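Local coordinates for periplasmic solute binding protein (Candidatus liberibacter, PDB 4CL2) that binds manganese, and zinc as well, in the periplasm and probably hands the metal to an ABC transporter for uptake into the cell, at residues A[57-60]-A[64-67]; A[106-111]-A[115-120]; A[127-130]-A[135-138]; A[243-248]-A[253-258]. All blocks are in the same frame, centred on the assembly; numbering follows the deposited sequence.

Interaction 1 of 4, residues A[57-60]-A[64-67]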
loop_
_atom_site.group_PDB
_atom_site.type_symbol
_atom_site.label_atom_id
_atom_site.label_comp_id
_atom_site.label_asym_id
_atom_site.label_seq_id
_atom_site.Cartn_x
_atom_site.Cartn_y
_atom_site.Cartn_z
ATOM N N ILE A 57 -12.742 10.417 -8.881
ATOM C CA ILE A 57 -12.439 9.810 -7.578
ATOM C C ILE A 57 -11.593 8.565 -7.831
ATOM O O ILE A 57 -11.980 7.710 -8.609
ATOM C CB ILE A 57 -13.696 9.487 -6.795
ATOM C CG1 ILE A 57 -14.476 10.770 -6.528
ATOM C CG2 ILE A 57 -13.326 8.792 -5.499
ATOM C CD1 ILE A 57 -15.808 10.561 -5.834
ATOM N N LEU A 58 -10.414 8.525 -7.211
ATOM C CA LEU A 58 -9.485 7.417 -7.396
ATOM C C LEU A 58 -9.450 6.546 -6.124
ATOM O O LEU A 58 -9.069 7.002 -5.043
ATOM C CB LEU A 58 -8.110 7.949 -7.684
ATOM C CG LEU A 58 -7.927 8.840 -8.901
ATOM C CD1 LEU A 58 -6.462 9.329 -8.931
ATOM C CD2 LEU A 58 -8.325 8.072 -10.172
ATOM N N CYS A 59 -9.915 5.319 -6.273
ATOM C CA CYS A 59 -10.001 4.346 -5.153
ATOM C C CYS A 59 -8.979 3.225 -5.398
ATOM O O CYS A 59 -8.667 2.885 -6.535
ATOM C CB CYS A 59 -11.391 3.715 -5.057
ATOM S SG CYS A 59 -12.598 4.908 -4.368
ATOM N N ASN A 60 -8.581 2.585 -4.309
ATOM C CA ASN A 60 -7.786 1.377 -4.355
ATOM C C ASN A 60 -8.536 0.189 -4.851
ATOM O O ASN A 60 -7.978 -0.671 -5.602
ATOM C CB ASN A 60 -7.322 1.017 -2.941
ATOM C CG ASN A 60 -6.152 0.019 -2.970
ATOM O OD1 ASN A 60 -5.029 0.389 -3.315
ATOM N ND2 ASN A 60 -6.423 -1.198 -2.537
ATOM N N LEU A 64 -10.719 -1.884 -0.003
ATOM C CA LEU A 64 -10.066 -0.985 0.965
ATOM C C LEU A 64 -11.096 0.036 1.482
ATOM O O LEU A 64 -11.146 0.388 2.688
ATOM C CB LEU A 64 -8.876 -0.259 0.367
ATOM C CG LEU A 64 -8.160 0.663 1.312
ATOM C CD1 LEU A 64 -7.482 -0.145 2.390
ATOM C CD2 LEU A 64 -7.187 1.498 0.554
ATOM N N GLU A 65 -11.921 0.485 0.548
ATOM C CA GLU A 65 -12.922 1.514 0.815
ATOM C C GLU A 65 -14.271 1.015 1.227
ATOM O O GLU A 65 -15.262 1.798 1.310
ATOM C CB GLU A 65 -13.052 2.442 -0.422
ATOM C CG GLU A 65 -11.766 3.187 -0.781
ATOM C CD GLU A 65 -10.805 2.449 -1.718
ATOM O OE1 GLU A 65 -11.215 1.419 -2.329
ATOM O OE2 GLU A 65 -9.688 2.988 -1.864
ATOM N N GLU A 66 -14.417 -0.271 1.497
ATOM C CA GLU A 66 -15.769 -0.842 1.573
ATOM C C GLU A 66 -16.663 -0.127 2.602
ATOM O O GLU A 66 -17.850 -0.014 2.386
ATOM C CB GLU A 66 -15.681 -2.356 1.877
ATOM C CG GLU A 66 -15.091 -2.687 3.216
ATOM C CD GLU A 66 -14.844 -4.198 3.406
ATOM O OE1 GLU A 66 -15.523 -5.014 2.752
ATOM O OE2 GLU A 66 -13.942 -4.537 4.183
ATOM N N THR A 67 -16.084 0.329 3.688
ATOM C CA THR A 67 -16.890 0.935 4.750
ATOM C C THR A 67 -17.345 2.339 4.429
ATOM O O THR A 67 -18.324 2.789 5.051
ATOM C CB THR A 67 -16.171 1.009 6.097
ATOM O OG1 THR A 67 -15.093 1.906 6.037
ATOM C CG2 THR A 67 -15.794 -0.402 6.587
#
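N60 and L64 come within 6.3 Å of each other at their CA atoms, where the chain leaves strand 56-59 and turns back on itself; C59 and E65 form the next pair, and beyond them the segments diverge. The one hydrogen bond between the segments ties backbone to side chain. N60 N donates to E65 OE2 over 2.7 Å, moderately bent at 156°, reaching the carboxylate oxygen from its syn side but 24° out of the carboxylate plane. E65 gets there by folding its chain at chi2, which turns the carboxylate back toward the strand end. OE2 also takes a bond from S10 OG and OE1 one from G61 N, so both oxygens of this buried acid are engaged, which should keep the carboxylate from turning. The strand belongs to the parallel sheet of the N-terminal lobe, with 6-9 and 80-83 as its neighbours, and the turn follows its C-terminal end, the edge of the sheet that looks toward the metal cleft in this family of solute-binding proteins. C59 CB packs against the carboxylate, 3.6 Å from E65 OE1. Apolar contact is slight: L64 CD2 rests 3.5 Å from N60 CB, the two side chains crossing at about a right angle. N60 swings its amide past L64, CG anti to the backbone N (chi1 -163°): OD1 takes a bond from Y117 OH, and ND2 gives one to P105 O.

Interaction 2 of 4, residues A[106-111]-A[115-120]. With MN (manganese (II) ion), chain L.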
loop_
_atom_site.group_PDB
_atom_site.type_symbol
_atom_site.label_atom_id
_atom_site.label_comp_id
_atom_site.label_asym_id
_atom_site.label_seq_id
_atom_site.Cartn_x
_atom_site.Cartn_y
_atom_site.Cartn_z
ATOM N N HIS A 106 -3.540 -4.742 -0.039
ATOM C CA HIS A 106 -2.232 -4.103 0.037
ATOM C C HIS A 106 -1.402 -4.260 -1.258
ATOM O O HIS A 106 -0.198 -4.497 -1.197
ATOM C CB HIS A 106 -1.412 -4.658 1.168
ATOM C CG HIS A 106 -2.054 -4.451 2.509
ATOM N ND1 HIS A 106 -2.836 -5.424 3.109
ATOM C CD2 HIS A 106 -1.938 -3.440 3.409
ATOM C CE1 HIS A 106 -3.229 -4.992 4.308
ATOM N NE2 HIS A 106 -2.698 -3.796 4.506
ATOM N N ALA A 107 -2.044 -4.042 -2.370
ATOM C CA ALA A 107 -1.415 -4.299 -3.701
ATOM C C ALA A 107 -0.306 -3.308 -3.996
ATOM O O ALA A 107 0.590 -3.622 -4.830
ATOM C CB ALA A 107 -2.495 -4.210 -4.788
ATOM N N TRP A 108 -0.296 -2.151 -3.343
ATOM C CA TRP A 108 0.746 -1.154 -3.554
ATOM C C TRP A 108 2.156 -1.506 -3.067
ATOM O O TRP A 108 3.091 -0.833 -3.453
ATOM C CB TRP A 108 0.349 0.228 -2.972
ATOM C CG TRP A 108 0.141 0.195 -1.485
ATOM C CD1 TRP A 108 1.123 0.294 -0.530
ATOM C CD2 TRP A 108 -1.073 -0.067 -0.787
ATOM N NE1 TRP A 108 0.568 0.165 0.737
ATOM C CE2 TRP A 108 -0.770 -0.083 0.598
ATOM C CE3 TRP A 108 -2.403 -0.278 -1.190
ATOM C CZ2 TRP A 108 -1.744 -0.251 1.570
ATOM C CZ3 TRP A 108 -3.377 -0.446 -0.243
ATOM C CH2 TRP A 108 -3.062 -0.443 1.152
ATOM N N MET A 109 2.246 -2.567 -2.265
ATOM C CA MET A 109 3.537 -3.010 -1.704
ATOM C C MET A 109 4.192 -3.987 -2.694
ATOM O O MET A 109 4.186 -5.187 -2.507
ATOM C CB MET A 109 3.395 -3.648 -0.334
ATOM C CG MET A 109 2.871 -2.722 0.727
ATOM S SD MET A 109 3.855 -1.267 1.033
ATOM C CE MET A 109 5.455 -1.952 1.497
ATOM N N SER A 110 4.616 -3.450 -3.827
ATOM C CA SER A 110 5.094 -4.243 -4.938
ATOM C C SER A 110 5.644 -3.278 -5.981
ATOM O O SER A 110 5.049 -2.245 -6.300
ATOM C CB SER A 110 3.977 -5.106 -5.551
ATOM O OG SER A 110 4.149 -5.463 -6.915
ATOM N N LEU A 111 6.758 -3.668 -6.558
ATOM C CA LEU A 111 7.416 -2.858 -7.597
ATOM C C LEU A 111 6.596 -2.975 -8.882
ATOM O O LEU A 111 6.304 -1.978 -9.531
ATOM C CB LEU A 111 8.898 -3.311 -7.792
ATOM C CG LEU A 111 9.619 -2.630 -9.000
ATOM C CD1 LEU A 111 9.597 -1.157 -8.784
ATOM C CD2 LEU A 111 11.044 -3.196 -8.964
ATOM N N MET A 115 3.946 0.224 -10.841
ATOM C CA MET A 115 3.833 0.618 -12.266
ATOM C C MET A 115 2.386 0.571 -12.782
ATOM O O MET A 115 1.969 1.402 -13.589
ATOM C CB MET A 115 4.693 -0.205 -13.166
ATOM C CG MET A 115 6.096 -0.426 -12.689
ATOM S SD MET A 115 6.917 1.223 -12.673
ATOM C CE MET A 115 8.333 0.974 -11.600
ATOM N N ILE A 116 1.604 -0.379 -12.283
ATOM C CA ILE A 116 0.174 -0.512 -12.647
ATOM C C ILE A 116 -0.676 0.608 -12.016
ATOM O O ILE A 116 -1.531 1.180 -12.723
ATOM C CB ILE A 116 -0.353 -1.909 -12.243
ATOM C CG1 ILE A 116 0.404 -2.931 -13.071
ATOM C CG2 ILE A 116 -1.861 -1.957 -12.453
ATOM C CD1 ILE A 116 0.139 -4.361 -12.629
ATOM N N TYR A 117 -0.450 0.933 -10.755
ATOM C CA TYR A 117 -1.086 2.099 -10.104
ATOM C C TYR A 117 -0.835 3.355 -10.949
ATOM O O TYR A 117 -1.763 4.103 -11.293
ATOM C CB TYR A 117 -0.591 2.354 -8.683
ATOM C CG TYR A 117 -1.231 1.509 -7.588
ATOM C CD1 TYR A 117 -1.022 0.140 -7.487
ATOM C CD2 TYR A 117 -2.057 2.094 -6.624
ATOM C CE1 TYR A 117 -1.580 -0.628 -6.455
ATOM C CE2 TYR A 117 -2.622 1.322 -5.625
ATOM C CZ TYR A 117 -2.425 -0.010 -5.530
ATOM O OH TYR A 117 -2.971 -0.801 -4.526
ATOM N N ILE A 118 0.400 3.555 -11.301
ATOM C CA ILE A 118 0.790 4.766 -12.076
ATOM C C ILE A 118 0.076 4.783 -13.415
ATOM O O ILE A 118 -0.469 5.822 -13.804
ATOM C CB ILE A 118 2.327 4.805 -12.222
ATOM C CG1 ILE A 118 2.961 5.106 -10.854
ATOM C CG2 ILE A 118 2.742 5.841 -13.273
ATOM C CD1 ILE A 118 4.432 4.802 -10.795
ATOM N N GLU A 119 0.089 3.648 -14.147
ATOM C CA GLU A 119 -0.519 3.550 -15.471
ATOM C C GLU A 119 -2.012 3.814 -15.391
ATOM O O GLU A 119 -2.575 4.537 -16.233
ATOM C CB GLU A 119 -0.204 2.203 -16.127
ATOM C CG GLU A 119 -1.026 1.967 -17.371
ATOM C CD GLU A 119 -0.824 2.986 -18.472
ATOM O OE1 GLU A 119 0.154 3.795 -18.414
ATOM O OE2 GLU A 119 -1.682 3.024 -19.384
ATOM N N ASN A 120 -2.694 3.199 -14.405
ATOM C CA ASN A 120 -4.140 3.394 -14.338
ATOM C C ASN A 120 -4.453 4.838 -13.995
ATOM O O ASN A 120 -5.489 5.382 -14.459
ATOM C CB ASN A 120 -4.738 2.459 -13.264
ATOM C CG ASN A 120 -4.839 1.043 -13.774
ATOM O OD1 ASN A 120 -4.944 0.841 -14.976
ATOM N ND2 ASN A 120 -4.767 0.068 -12.903
HETATM MN MN MN L . -3.798 -2.432 6.153
#
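Y117 reaches from helix 111-128 to the backbone of W108, packing its ring against a type I beta turn, H106 to M109, that carries a metal ligand of the cleft between the two lobes. This is the tight part of the contact. W108 CB sits over one face of the Y117 ring, a CH-pi approach of 4.2 Å to the centroid and 28° off the normal. The phenol oxygen meets the indole at its edge, in the ring plane, with Y117 OH 3.4 Å from W108 CE3. On the same turn, A107 CB comes within 3.5 Å of Y117 OH. W108 N is also near that hydroxyl, but the angle is too poor for a bond; the hydroxyl is bonded to N60 OD1 instead. W108 holds CG between its backbone N and carbonyl carbon (chi1 62°), a placement that turns the indole away from the helix while CB stays on the tyrosine. Its NE1 then donates to V246 O in the other lobe.

Contact is looser at the start of the helix, among partly exposed residues. L111 and M115 lie side by side, pointing the same way, and meet through L111 CD1 and M115 CE at 3.8 Å. The backbone bond from M115 N to L111 O is weak at 3.5 Å. S110 is the N-cap, its OG accepting from N113 N. At the far end of the turn, H106 faces away from the helix and binds manganese through NE2 at 2.4 Å, while its ND1 is hydrogen-bonded to N104 OD1.

Interaction 3 of 4, residues A[127-130]-A[135-138]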
loop_
_atom_site.group_PDB
_atom_site.type_symbol
_atom_site.label_atom_id
_atom_site.label_comp_id
_atom_site.label_asym_id
_atom_site.label_seq_id
_atom_site.Cartn_x
_atom_site.Cartn_y
_atom_site.Cartn_z
ATOM N N ALA A 127 -8.004 10.765 -19.579
ATOM C CA ALA A 127 -9.398 10.749 -20.013
ATOM C C ALA A 127 -10.159 11.960 -19.461
ATOM O O ALA A 127 -11.028 12.521 -20.137
ATOM C CB ALA A 127 -10.066 9.484 -19.579
ATOM N N LEU A 128 -9.850 12.325 -18.221
ATOM C CA LEU A 128 -10.439 13.481 -17.594
ATOM C C LEU A 128 -10.005 14.789 -18.268
ATOM O O LEU A 128 -10.828 15.716 -18.417
ATOM C CB LEU A 128 -10.070 13.541 -16.105
ATOM C CG LEU A 128 -10.533 14.751 -15.272
ATOM C CD1 LEU A 128 -12.066 14.723 -15.111
ATOM C CD2 LEU A 128 -9.781 14.794 -13.945
ATOM N N ASP A 129 -8.731 14.877 -18.654
ATOM C CA ASP A 129 -8.102 16.136 -19.031
ATOM C C ASP A 129 -7.227 15.935 -20.258
ATOM O O ASP A 129 -5.998 15.994 -20.195
ATOM C CB ASP A 129 -7.275 16.630 -17.851
ATOM C CG ASP A 129 -6.635 17.975 -18.103
ATOM O OD1 ASP A 129 -7.201 18.795 -18.852
ATOM O OD2 ASP A 129 -5.585 18.252 -17.455
ATOM N N PRO A 130 -7.865 15.632 -21.373
ATOM C CA PRO A 130 -7.112 15.175 -22.546
ATOM C C PRO A 130 -6.193 16.201 -23.159
ATOM O O PRO A 130 -5.210 15.815 -23.825
ATOM C CB PRO A 130 -8.201 14.710 -23.510
ATOM C CG PRO A 130 -9.443 15.304 -23.019
ATOM C CD PRO A 130 -9.311 15.466 -21.564
ATOM N N LYS A 135 1.683 15.795 -21.224
ATOM C CA LYS A 135 2.253 16.032 -19.899
ATOM C C LYS A 135 2.048 14.876 -18.927
ATOM O O LYS A 135 2.979 14.463 -18.273
ATOM C CB LYS A 135 1.674 17.344 -19.310
ATOM C CG LYS A 135 2.020 18.562 -20.144
ATOM C CD LYS A 135 1.558 19.851 -19.444
ATOM C CE LYS A 135 2.057 21.049 -20.252
ATOM N NZ LYS A 135 1.867 22.354 -19.563
ATOM N N TYR A 136 0.858 14.304 -18.875
ATOM C CA TYR A 136 0.646 13.140 -18.023
ATOM C C TYR A 136 1.527 11.981 -18.507
ATOM O O TYR A 136 2.021 11.214 -17.694
ATOM C CB TYR A 136 -0.818 12.702 -17.992
ATOM C CG TYR A 136 -1.746 13.752 -17.434
ATOM C CD1 TYR A 136 -1.539 14.292 -16.157
ATOM C CD2 TYR A 136 -2.831 14.191 -18.149
ATOM C CE1 TYR A 136 -2.385 15.276 -15.663
ATOM C CE2 TYR A 136 -3.683 15.129 -17.617
ATOM C CZ TYR A 136 -3.443 15.663 -16.382
ATOM O OH TYR A 136 -4.245 16.669 -15.831
ATOM N N GLU A 137 1.698 11.875 -19.814
ATOM C CA GLU A 137 2.513 10.785 -20.410
ATOM C C GLU A 137 3.957 10.913 -19.934
ATOM O O GLU A 137 4.572 9.936 -19.460
ATOM C CB GLU A 137 2.396 10.778 -21.935
ATOM C CG GLU A 137 2.898 9.473 -22.590
ATOM C CD GLU A 137 1.854 8.371 -22.538
ATOM O OE1 GLU A 137 0.841 8.490 -23.288
ATOM O OE2 GLU A 137 2.052 7.430 -21.754
ATOM N N LEU A 138 4.517 12.104 -20.088
ATOM C CA LEU A 138 5.894 12.329 -19.671
ATOM C C LEU A 138 6.052 12.128 -18.185
ATOM O O LEU A 138 6.980 11.448 -17.687
ATOM C CB LEU A 138 6.355 13.712 -20.136
ATOM C CG LEU A 138 7.630 14.203 -19.385
ATOM C CD1 LEU A 138 8.791 13.461 -19.963
ATOM C CD2 LEU A 138 7.768 15.716 -19.568
#
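One hydrogen bond joins D129 and Y136. Y136 OH donates to D129 OD2 over 2.6 Å, a short bond that uses the anti lone pair of the carboxylate oxygen, the one facing away from OD1. N132 ND2 donates to the same OD2, so two bonds grip one oxygen of a buried acid; together they would probably stabilise its negative charge. D129 CG stands anti to the backbone N (chi1 -177°), bringing the carboxylate across the end of the phenol instead of alongside it. The two side chains cross at about a right angle, with the carboxylate and ring planes 70° apart.

Van der Waals contact accompanies the bond at the ring edge. D129 O lies in the plane of the tyrosine, 3.6 Å from Y136 CE2, and D129 CB is 3.6 Å from Y136 OH.

D129 is the first residue to leave helical geometry after helix 111-128, and Y136 sits in the first turn of helix 133-158, so the bond spans the helix-to-helix connection. The tyrosine is lodged against L125 and T126 of the first helix, with L25 and V26, leading into strand 27-30, also touching it.

Interaction 4 of 4, residues A[243-248]-A[253-258]. With MN (manganese (II) ion), chain L; SO4 (sulfate ion), chain F.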
loop_
_atom_site.group_PDB
_atom_site.type_symbol
_atom_site.label_atom_id
_atom_site.label_comp_id
_atom_site.label_asym_id
_atom_site.label_seq_id
_atom_site.Cartn_x
_atom_site.Cartn_y
_atom_site.Cartn_z
ATOM N N VAL A 243 9.620 -1.808 12.942
ATOM C CA VAL A 243 8.439 -1.218 12.352
ATOM C C VAL A 243 8.560 -0.895 10.889
ATOM O O VAL A 243 9.471 -0.178 10.477
ATOM C CB VAL A 243 8.052 0.087 13.085
ATOM C CG1 VAL A 243 6.806 0.682 12.481
ATOM C CG2 VAL A 243 7.850 -0.128 14.569
ATOM N N LEU A 244 7.640 -1.403 10.075
ATOM C CA LEU A 244 7.532 -1.060 8.659
ATOM C C LEU A 244 6.404 -0.062 8.445
ATOM O O LEU A 244 5.480 0.023 9.214
ATOM C CB LEU A 244 7.201 -2.279 7.789
ATOM C CG LEU A 244 8.172 -3.459 7.982
ATOM C CD1 LEU A 244 7.675 -4.694 7.156
ATOM C CD2 LEU A 244 9.597 -3.112 7.549
ATOM N N TYR A 245 6.525 0.687 7.354
ATOM C CA TYR A 245 5.462 1.660 6.925
ATOM C C TYR A 245 4.790 1.051 5.697
ATOM O O TYR A 245 5.408 0.806 4.608
ATOM C CB TYR A 245 6.081 3.023 6.548
ATOM C CG TYR A 245 6.453 3.813 7.755
ATOM C CD1 TYR A 245 7.574 3.526 8.448
ATOM C CD2 TYR A 245 5.591 4.786 8.241
ATOM C CE1 TYR A 245 7.908 4.204 9.590
ATOM C CE2 TYR A 245 5.913 5.456 9.407
ATOM C CZ TYR A 245 7.061 5.155 10.055
ATOM O OH TYR A 245 7.453 5.795 11.235
ATOM N N VAL A 246 3.501 0.745 5.841
ATOM C CA VAL A 246 2.733 0.041 4.802
ATOM C C VAL A 246 1.323 0.593 4.533
ATOM O O VAL A 246 0.909 0.643 3.373
ATOM C CB VAL A 246 2.645 -1.468 5.047
ATOM C CG1 VAL A 246 4.011 -2.113 5.073
ATOM C CG2 VAL A 246 1.894 -1.785 6.317
ATOM N N ASP A 247 0.598 1.053 5.557
ATOM C CA ASP A 247 -0.838 1.356 5.408
ATOM C C ASP A 247 -1.142 2.823 5.200
ATOM O O ASP A 247 -2.266 3.157 4.866
ATOM C CB ASP A 247 -1.602 0.867 6.625
ATOM C CG ASP A 247 -1.801 -0.647 6.622
ATOM O OD1 ASP A 247 -1.691 -1.235 5.544
ATOM O OD2 ASP A 247 -2.021 -1.184 7.727
ATOM N N SER A 248 -0.168 3.695 5.472
ATOM C CA SER A 248 -0.330 5.142 5.377
ATOM C C SER A 248 1.022 5.740 5.165
ATOM O O SER A 248 2.006 5.218 5.682
ATOM C CB SER A 248 -0.898 5.645 6.701
ATOM O OG SER A 248 -0.983 7.070 6.755
ATOM N N ASP A 253 7.566 14.830 8.588
ATOM C CA ASP A 253 8.984 14.737 9.086
ATOM C C ASP A 253 9.313 13.308 9.517
ATOM O O ASP A 253 10.339 13.060 10.105
ATOM C CB ASP A 253 9.267 15.753 10.220
ATOM C CG ASP A 253 8.327 15.602 11.370
ATOM O OD1 ASP A 253 7.339 14.868 11.215
ATOM O OD2 ASP A 253 8.550 16.220 12.438
ATOM N N GLY A 254 8.434 12.352 9.177
ATOM C CA GLY A 254 8.665 10.933 9.438
ATOM C C GLY A 254 9.421 10.363 8.230
ATOM O O GLY A 254 9.754 11.069 7.302
ATOM N N PRO A 255 9.709 9.059 8.266
ATOM C CA PRO A 255 10.566 8.494 7.214
ATOM C C PRO A 255 9.912 8.129 5.902
ATOM O O PRO A 255 10.597 7.728 4.940
ATOM C CB PRO A 255 11.135 7.263 7.894
ATOM C CG PRO A 255 10.060 6.827 8.824
ATOM C CD PRO A 255 9.431 8.084 9.324
ATOM N N ALA A 256 8.588 8.242 5.819
ATOM C CA ALA A 256 7.848 7.717 4.665
ATOM C C ALA A 256 6.768 8.721 4.222
ATOM O O ALA A 256 5.596 8.332 4.139
ATOM C CB ALA A 256 7.240 6.373 4.951
ATOM N N PRO A 257 7.191 9.970 3.907
ATOM C CA PRO A 257 6.186 11.027 3.640
ATOM C C PRO A 257 5.659 10.974 2.190
ATOM O O PRO A 257 4.789 11.762 1.826
ATOM C CB PRO A 257 6.949 12.278 3.903
ATOM C CG PRO A 257 8.344 11.976 3.445
ATOM C CD PRO A 257 8.529 10.568 4.042
ATOM N N THR A 258 6.208 10.101 1.375
ATOM C CA THR A 258 5.774 9.895 -0.017
ATOM C C THR A 258 5.695 8.413 -0.303
ATOM O O THR A 258 6.267 7.591 0.425
ATOM C CB THR A 258 6.751 10.529 -1.046
ATOM O OG1 THR A 258 7.973 9.770 -1.102
ATOM C CG2 THR A 258 7.121 11.950 -0.728
HETATM MN MN MN L . -3.798 -2.432 6.153
HETATM S S SO4 F . 4.449 8.800 11.620
HETATM O O1 SO4 F . 4.429 7.342 11.724
HETATM O O2 SO4 F . 4.019 9.238 12.970
HETATM O O3 SO4 F . 3.506 9.318 10.634
HETATM O O4 SO4 F . 5.822 9.362 11.444
#
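Just along the chain from a metal ligand of the cleft, Y245 packs against the loop that leads into helix 259-274. P255 and A256 supply the other half of the contact. Y245 sets CG anti to its carbonyl carbon (chi1 -77°), which lays the ring against both. The pyrrolidine ring of P255 approaches obliquely, with CG 3.5 Å from Y245 CE1, and the two side chains cross at about a right angle; P255 CD continues the contact along the phenol to 3.6 Å from Y245 OH. Nearer the backbone, the methyl of A256 fills in at the base of the tyrosine, its CB 3.9 Å from Y245 CG. The contact between the segments is thus apolar, graded from buried A256 to exposed P255. F265 of the following helix meets the tyrosine edge-to-face.

At the outer end a sulfate, probably from the crystallisation liquor, lies at the ring edge. Its O1 is in the ring plane, 3.3 Å from Y245 CE2, and takes a weak hydrogen bond from Y245 OH at 3.4 Å. K251 N also donates to this ion.

Two residues beyond Y245, D247 binds manganese with both oxygens, OD1 at 2.5 Å and OD2 at 2.7 Å. H106 and E172 complete the protein ligands seen here. Carboxylates of the C-terminal lobe facing histidine from the N-terminal lobe across the cleft are the arrangement of the cluster 9 metal-binding proteins.

Interactions 1, 2 and 4 converge on the metal cleft, while interaction 3 lies away from it. Interaction 1 joins interaction 2 through N60 OD1 and Y117 OH, 2.7 Å apart, so the turn after strand 56-59 is tied to helix 111-128; L64 brings its side chain to about 6 Å from the manganese. Interactions 2 and 4 meet across the lobes: W108 NE1 is 2.7 Å from V246 O, and H106 and D247 share the metal. Interaction 3 shares helix 111-128 with interaction 2, their centres 18 Å apart, and its nearest atoms are about 17 Å from those of interaction 4.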